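Local atomic coordinates of leucyl-trna synthetase (Plasmodium falciparum, PDB entry 5FOC), a protein that probably attaches leucine to its cognate tRNA as a class I synthetase, this piece being the editing domain, which probably deacylates mischarged tRNA. Residues 146-151 with 212-217; 120-125 with 179-184. The protein carries 2 engineered substitutions. One frame throughout, in Å; residues are numbered along the deposited sequence.

Contact 1: 146-151 with 212-217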
loop_
_atom_site.group_PDB
_atom_site.type_symbol
_atom_site.label_atom_id
_atom_site.label_comp_id
_atom_site.label_asym_id
_atom_site.label_seq_id
_atom_site.Cartn_x
_atom_site.Cartn_y
_atom_site.Cartn_z
ATOM N N TYR A 146 -9.816 -2.911 9.339
ATOM C CA TYR A 146 -10.021 -3.969 8.385
ATOM C C TYR A 146 -9.625 -3.621 6.954
ATOM O O TYR A 146 -9.884 -2.542 6.440
ATOM C CB TYR A 146 -11.473 -4.403 8.393
ATOM C CG TYR A 146 -11.860 -5.216 9.586
ATOM C CD1 TYR A 146 -11.386 -6.513 9.721
ATOM C CD2 TYR A 146 -12.731 -4.745 10.549
ATOM C CE1 TYR A 146 -11.730 -7.279 10.814
ATOM C CE2 TYR A 146 -13.105 -5.512 11.639
ATOM C CZ TYR A 146 -12.590 -6.807 11.742
ATOM O OH TYR A 146 -12.969 -7.559 12.804
ATOM N N TYR A 147 -8.996 -4.575 6.288
ATOM C CA TYR A 147 -8.729 -4.469 4.866
ATOM C C TYR A 147 -9.450 -5.576 4.136
ATOM O O TYR A 147 -9.601 -6.688 4.667
ATOM C CB TYR A 147 -7.219 -4.430 4.565
ATOM C CG TYR A 147 -6.597 -3.145 5.028
ATOM C CD1 TYR A 147 -6.254 -2.954 6.365
ATOM C CD2 TYR A 147 -6.448 -2.060 4.147
ATOM C CE1 TYR A 147 -5.723 -1.758 6.804
ATOM C CE2 TYR A 147 -5.877 -0.889 4.572
ATOM C CZ TYR A 147 -5.549 -0.712 5.896
ATOM O OH TYR A 147 -5.039 0.489 6.337
ATOM N N TYR A 148 -9.836 -5.307 2.898
ATOM C CA TYR A 148 -10.597 -6.219 2.086
ATOM C C TYR A 148 -9.731 -6.815 0.983
ATOM O O TYR A 148 -8.866 -6.183 0.451
ATOM C CB TYR A 148 -11.827 -5.472 1.467
ATOM C CG TYR A 148 -12.857 -5.171 2.518
ATOM C CD1 TYR A 148 -12.623 -4.176 3.480
ATOM C CD2 TYR A 148 -14.067 -5.857 2.567
ATOM C CE1 TYR A 148 -13.570 -3.877 4.455
ATOM C CE2 TYR A 148 -15.043 -5.534 3.521
ATOM C CZ TYR A 148 -14.778 -4.556 4.466
ATOM O OH TYR A 148 -15.711 -4.233 5.432
ATOM N N LEU A 149 -10.007 -8.089 0.680
ATOM C CA LEU A 149 -9.343 -8.792 -0.419
ATOM C C LEU A 149 -10.411 -9.010 -1.487
ATOM O O LEU A 149 -11.459 -9.569 -1.189
ATOM C CB LEU A 149 -8.785 -10.189 0.032
ATOM C CG LEU A 149 -7.495 -10.084 0.825
ATOM C CD1 LEU A 149 -7.591 -9.351 2.136
ATOM C CD2 LEU A 149 -7.073 -11.524 1.080
ATOM N N THR A 150 -10.089 -8.606 -2.723
ATOM C CA THR A 150 -10.981 -8.699 -3.867
ATOM C C THR A 150 -10.176 -8.846 -5.175
ATOM O O THR A 150 -9.039 -8.327 -5.300
ATOM C CB THR A 150 -11.902 -7.456 -3.962
ATOM O OG1 THR A 150 -12.976 -7.796 -4.817
ATOM C CG2 THR A 150 -11.169 -6.285 -4.491
ATOM N N LEU A 151 -10.752 -9.561 -6.126
ATOM C CA LEU A 151 -10.095 -9.864 -7.383
ATOM C C LEU A 151 -10.255 -8.714 -8.372
ATOM O O LEU A 151 -11.341 -8.086 -8.389
ATOM C CB LEU A 151 -10.656 -11.166 -7.972
ATOM C CG LEU A 151 -10.245 -12.530 -7.326
ATOM C CD1 LEU A 151 -11.185 -13.625 -7.764
ATOM C CD2 LEU A 151 -8.820 -12.782 -7.760
ATOM N N VAL A 212 -19.682 -6.257 -4.396
ATOM C CA VAL A 212 -18.284 -6.528 -4.735
ATOM C C VAL A 212 -18.023 -7.956 -4.197
ATOM O O VAL A 212 -18.522 -8.341 -3.126
ATOM C CB VAL A 212 -17.353 -5.471 -4.083
ATOM C CG1 VAL A 212 -15.896 -5.835 -4.216
ATOM C CG2 VAL A 212 -17.565 -4.103 -4.701
ATOM N N PHE A 213 -17.260 -8.745 -4.942
ATOM C CA PHE A 213 -16.878 -10.104 -4.493
ATOM C C PHE A 213 -15.756 -10.021 -3.481
ATOM O O PHE A 213 -14.665 -9.606 -3.850
ATOM C CB PHE A 213 -16.461 -10.904 -5.724
ATOM C CG PHE A 213 -16.140 -12.356 -5.489
ATOM C CD1 PHE A 213 -16.604 -13.106 -4.399
ATOM C CD2 PHE A 213 -15.384 -12.988 -6.439
ATOM C CE1 PHE A 213 -16.230 -14.443 -4.236
ATOM C CE2 PHE A 213 -15.019 -14.338 -6.290
ATOM C CZ PHE A 213 -15.463 -15.053 -5.206
ATOM N N ILE A 214 -16.029 -10.366 -2.216
ATOM C CA ILE A 214 -15.024 -10.227 -1.159
ATOM C C ILE A 214 -14.487 -11.617 -0.793
ATOM O O ILE A 214 -15.233 -12.459 -0.325
ATOM C CB ILE A 214 -15.552 -9.542 0.110
ATOM C CG1 ILE A 214 -16.134 -8.123 -0.226
ATOM C CG2 ILE A 214 -14.468 -9.391 1.172
ATOM C CD1 ILE A 214 -15.155 -7.225 -0.965
ATOM N N LEU A 215 -13.186 -11.795 -0.956
ATOM C CA LEU A 215 -12.567 -13.033 -0.564
ATOM C C LEU A 215 -12.282 -13.149 0.916
ATOM O O LEU A 215 -12.226 -14.252 1.446
ATOM C CB LEU A 215 -11.250 -13.147 -1.296
ATOM C CG LEU A 215 -11.263 -13.069 -2.822
ATOM C CD1 LEU A 215 -9.866 -13.291 -3.394
ATOM C CD2 LEU A 215 -12.256 -14.001 -3.468
ATOM N N ASN A 216 -11.994 -12.030 1.556
ATOM C CA ASN A 216 -11.704 -11.961 2.961
ATOM C C ASN A 216 -11.671 -10.506 3.416
ATOM O O ASN A 216 -11.554 -9.578 2.601
ATOM C CB ASN A 216 -10.334 -12.665 3.269
ATOM C CG ASN A 216 -10.384 -13.505 4.500
ATOM O OD1 ASN A 216 -11.156 -13.270 5.411
ATOM N ND2 ASN A 216 -9.517 -14.572 4.519
ATOM N N LYS A 217 -11.728 -10.353 4.735
ATOM C CA LYS A 217 -11.634 -9.067 5.411
ATOM C C LYS A 217 -10.729 -9.307 6.619
ATOM O O LYS A 217 -11.049 -10.132 7.478
ATOM C CB LYS A 217 -13.033 -8.585 5.817
ATOM C CG LYS A 217 -13.011 -7.325 6.604
ATOM C CD LYS A 217 -14.409 -6.913 7.014
ATOM C CE LYS A 217 -14.829 -7.573 8.306
ATOM N NZ LYS A 217 -16.188 -7.068 8.671
HETATM O O HOH W 1 -13.089 -11.090 -5.591
#
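The rings of Tyr146 and Tyr148 receive the side chain of Lys217 between them. CE of Lys217 lies over the centre of one Tyr146 face, 3.8 Å from the ring centroid, and NZ of Lys217 follows at 4.6 Å from that centroid, a cation-pi contact only 10° off the normal. CG of Lys217 stands over a face of Tyr148, offset toward the rim, while CD of Lys217 comes to 3.4 Å from OH of Tyr148. CD2 of Leu215 lies over one face of the Phe213 ring, likewise toward its rim. A bend at chi3 (86°) in the otherwise extended lysine carries CE onto Tyr146. Phe94 makes a further cation-pi contact with the lysine, and NZ of Lys217 gives O of Thr93 a weak hydrogen bond. CD2 of Tyr148 meets the CG2 and CD1 methyls of Ile214, and CD1 of Leu151 reaches CE2 of Phe213 obliquely.

N of Leu149 donates to O of Asn216 (2.9 Å), and O of Leu149 accepts from N of Leu215 (2.8 Å). OG1 of Thr150, anti to its backbone N (chi1 -163°), donates to O of Phe213 at 2.7 Å. That carbonyl also accepts from a water that takes the N-H of Leu151, continuing the polar link where direct backbone bonds between 146-151 and 212-217 have ended. Helix 18-35 covers the side chains of Leu149 and Asn216. Tyr148 faces Lys217 as a non-hydrogen-bonded antiparallel pair; beside it Leu215 and Asn216 together stand opposite Leu149, a classic beta bulge where 146-152 meets 216-219 in the editing domain's mixed sheet.

Contact 2: 120-125 with 179-184; sequences KVIFLG and CPNIYV
Lys120 stands opposite Asn181 and bonds to its two neighbours, N to O of Pro180 (3.0 Å) and O from N of Ile182 (2.7 Å). Its CB and CG pass beside OD1 of Asn181, the two side chains pointing the same way. Val121 turns to the other face of the sheet, where its CG2 lies a loose 4.3 Å from CD1 of Ile182 and Phe115 of helix 112-118 touches both residues. Ile122 uses both backbone groups, N to O of Ile182 (2.8 Å) and O from N of Val184 (2.9 Å). Its O also lies at the edge of the Tyr183 ring and receives a CA-H...O contact from Tyr183. The extended chi2 of Ile122 (165°) carries CD1 to the amide of Asn181, 3.5 Å from CG of Asn181; CB and CG2 pack on CD1 and CE1 of Tyr183. Phe123 offers one ring face to Val184, whose CG2 stands over the centre, while CG1 of Val184 nears CE2 of Phe123 at 3.6 Å. Phe21 of helix 18-35 touches both residues. Leu124 closes the pairing with its N on O of Val184, and its CD1 lies over a face of Tyr183, 4.1 Å from the ring centroid.

Five backbone bonds set the parallel register; the axes of 120-125 and 181-184 cross at -24°. ND2 of Asn181 donates to OH of Tyr183 in the amide plane and bonds OD1 of Asp154, while that hydroxyl bonds O of Phe153. Ile122 and Leu124 pack beside a buried amide and phenol whose mutual bond, with those to Asp154 and Phe153, should limit their rotation.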
loop_
_atom_site.group_PDB
_atom_site.type_symbol
_atom_site.label_atom_id
_atom_site.label_comp_id
_atom_site.label_asym_id
_atom_site.label_seq_id
_atom_site.Cartn_x
_atom_site.Cartn_y
_atom_site.Cartn_z
ATOM N N LYS A 120 -1.759 -13.067 -8.592
ATOM C CA LYS A 120 -0.768 -12.229 -7.924
ATOM C C LYS A 120 -1.456 -11.578 -6.734
ATOM O O LYS A 120 -2.634 -11.215 -6.815
ATOM C CB LYS A 120 -0.192 -11.171 -8.857
ATOM C CG LYS A 120 0.521 -11.694 -10.080
ATOM C CD LYS A 120 1.376 -10.595 -10.680
ATOM C CE LYS A 120 2.015 -10.951 -12.014
ATOM N NZ LYS A 120 2.838 -9.784 -12.459
ATOM N N VAL A 121 -0.750 -11.454 -5.625
ATOM C CA VAL A 121 -1.302 -10.821 -4.420
ATOM C C VAL A 121 -0.712 -9.436 -4.311
ATOM O O VAL A 121 0.483 -9.269 -4.195
ATOM C CB VAL A 121 -1.039 -11.599 -3.126
ATOM C CG1 VAL A 121 -1.643 -10.857 -1.937
ATOM C CG2 VAL A 121 -1.515 -13.061 -3.218
ATOM N N ILE A 122 -1.589 -8.392 -4.364
ATOM C CA ILE A 122 -1.102 -7.058 -4.527
ATOM C C ILE A 122 -1.823 -6.119 -3.539
ATOM O O ILE A 122 -3.086 -6.058 -3.589
ATOM C CB ILE A 122 -1.320 -6.534 -5.973
ATOM C CG1 ILE A 122 -0.524 -7.343 -6.998
ATOM C CG2 ILE A 122 -1.018 -5.029 -6.081
ATOM C CD1 ILE A 122 -0.936 -7.131 -8.421
ATOM N N PHE A 123 -1.065 -5.448 -2.679
ATOM C CA PHE A 123 -1.560 -4.304 -1.878
ATOM C C PHE A 123 -1.576 -3.108 -2.817
ATOM O O PHE A 123 -0.689 -2.823 -3.540
ATOM C CB PHE A 123 -0.667 -4.041 -0.648
ATOM C CG PHE A 123 -0.815 -5.045 0.457
ATOM C CD1 PHE A 123 -0.185 -6.297 0.371
ATOM C CD2 PHE A 123 -1.554 -4.778 1.580
ATOM C CE1 PHE A 123 -0.318 -7.203 1.429
ATOM C CE2 PHE A 123 -1.709 -5.679 2.601
ATOM C CZ PHE A 123 -1.065 -6.901 2.542
ATOM N N LEU A 124 -2.707 -2.333 -2.747
ATOM C CA LEU A 124 -2.776 -1.148 -3.603
ATOM C C LEU A 124 -2.363 0.072 -2.774
ATOM O O LEU A 124 -3.151 0.530 -1.927
ATOM C CB LEU A 124 -4.187 -0.996 -4.156
ATOM C CG LEU A 124 -4.634 -1.955 -5.242
ATOM C CD1 LEU A 124 -6.126 -1.819 -5.557
ATOM C CD2 LEU A 124 -3.814 -1.739 -6.493
ATOM N N GLY A 125 -1.109 0.522 -2.969
ATOM C CA GLY A 125 -0.490 1.580 -2.210
ATOM C C GLY A 125 -0.942 2.880 -2.862
ATOM O O GLY A 125 -0.951 2.935 -4.055
ATOM N N CYS A 179 -9.891 -12.137 -13.704
ATOM C CA CYS A 179 -9.194 -11.167 -12.864
ATOM C C CYS A 179 -7.933 -11.814 -12.269
ATOM O O CYS A 179 -8.033 -12.717 -11.389
ATOM C CB CYS A 179 -10.117 -10.713 -11.749
ATOM S SG CYS A 179 -11.535 -9.802 -12.360
ATOM N N PRO A 180 -6.747 -11.381 -12.730
ATOM C CA PRO A 180 -5.525 -12.156 -12.310
ATOM C C PRO A 180 -4.944 -11.757 -10.978
ATOM O O PRO A 180 -4.009 -12.413 -10.500
ATOM C CB PRO A 180 -4.523 -11.803 -13.404
ATOM C CG PRO A 180 -4.920 -10.414 -13.800
ATOM C CD PRO A 180 -6.419 -10.454 -13.831
ATOM N N ASN A 181 -5.419 -10.676 -10.363
ATOM C CA ASN A 181 -4.802 -10.116 -9.155
ATOM C C ASN A 181 -5.753 -10.135 -7.987
ATOM O O ASN A 181 -6.961 -9.809 -8.158
ATOM C CB ASN A 181 -4.355 -8.650 -9.412
ATOM C CG ASN A 181 -3.356 -8.540 -10.540
ATOM O OD1 ASN A 181 -2.683 -9.528 -10.868
ATOM N ND2 ASN A 181 -3.247 -7.377 -11.157
ATOM N N ILE A 182 -5.254 -10.541 -6.818
ATOM C CA ILE A 182 -5.929 -10.363 -5.565
ATOM C C ILE A 182 -5.461 -9.028 -5.039
ATOM O O ILE A 182 -4.337 -8.888 -4.655
ATOM C CB ILE A 182 -5.624 -11.468 -4.547
ATOM C CG1 ILE A 182 -6.158 -12.788 -5.061
ATOM C CG2 ILE A 182 -6.235 -11.143 -3.208
ATOM C CD1 ILE A 182 -5.514 -13.992 -4.425
ATOM N N TYR A 183 -6.370 -8.020 -4.991
ATOM C CA TYR A 183 -6.053 -6.757 -4.365
ATOM C C TYR A 183 -6.455 -6.636 -2.918
ATOM O O TYR A 183 -7.478 -7.157 -2.524
ATOM C CB TYR A 183 -6.718 -5.621 -5.163
ATOM C CG TYR A 183 -6.168 -5.399 -6.555
ATOM C CD1 TYR A 183 -4.781 -5.263 -6.782
ATOM C CD2 TYR A 183 -7.006 -5.378 -7.689
ATOM C CE1 TYR A 183 -4.270 -5.043 -8.057
ATOM C CE2 TYR A 183 -6.493 -5.172 -8.972
ATOM C CZ TYR A 183 -5.126 -4.995 -9.162
ATOM O OH TYR A 183 -4.518 -4.807 -10.375
ATOM N N VAL A 184 -5.598 -5.989 -2.126
ATOM C CA VAL A 184 -5.878 -5.683 -0.750
ATOM C C VAL A 184 -6.061 -4.152 -0.670
ATOM O O VAL A 184 -5.183 -3.379 -1.108
ATOM C CB VAL A 184 -4.734 -6.059 0.214
ATOM C CG1 VAL A 184 -5.171 -5.885 1.640
ATOM C CG2 VAL A 184 -4.309 -7.527 -0.015
#

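From the N terminus, strand 7-15 and helix 18-35 come first, and strand 120-127 then pairs antiparallel with strand 7-15. The chain runs on through strand 146-152 and helix 172-178 before contact 2 closes a loop of 53 residues by setting 181-185 parallel to 120-127. Contact 1 closes later, when the chain returns at 212-217 to pair with 146-151. The two closures cross rather than nest, since 146-151 lies inside the loop of contact 2 and 212-217 beyond it. Strand 181-185 joins them, lying between 120-127 and 146-152, with a probable hydrogen bond between O of Thr150 and N of Tyr183.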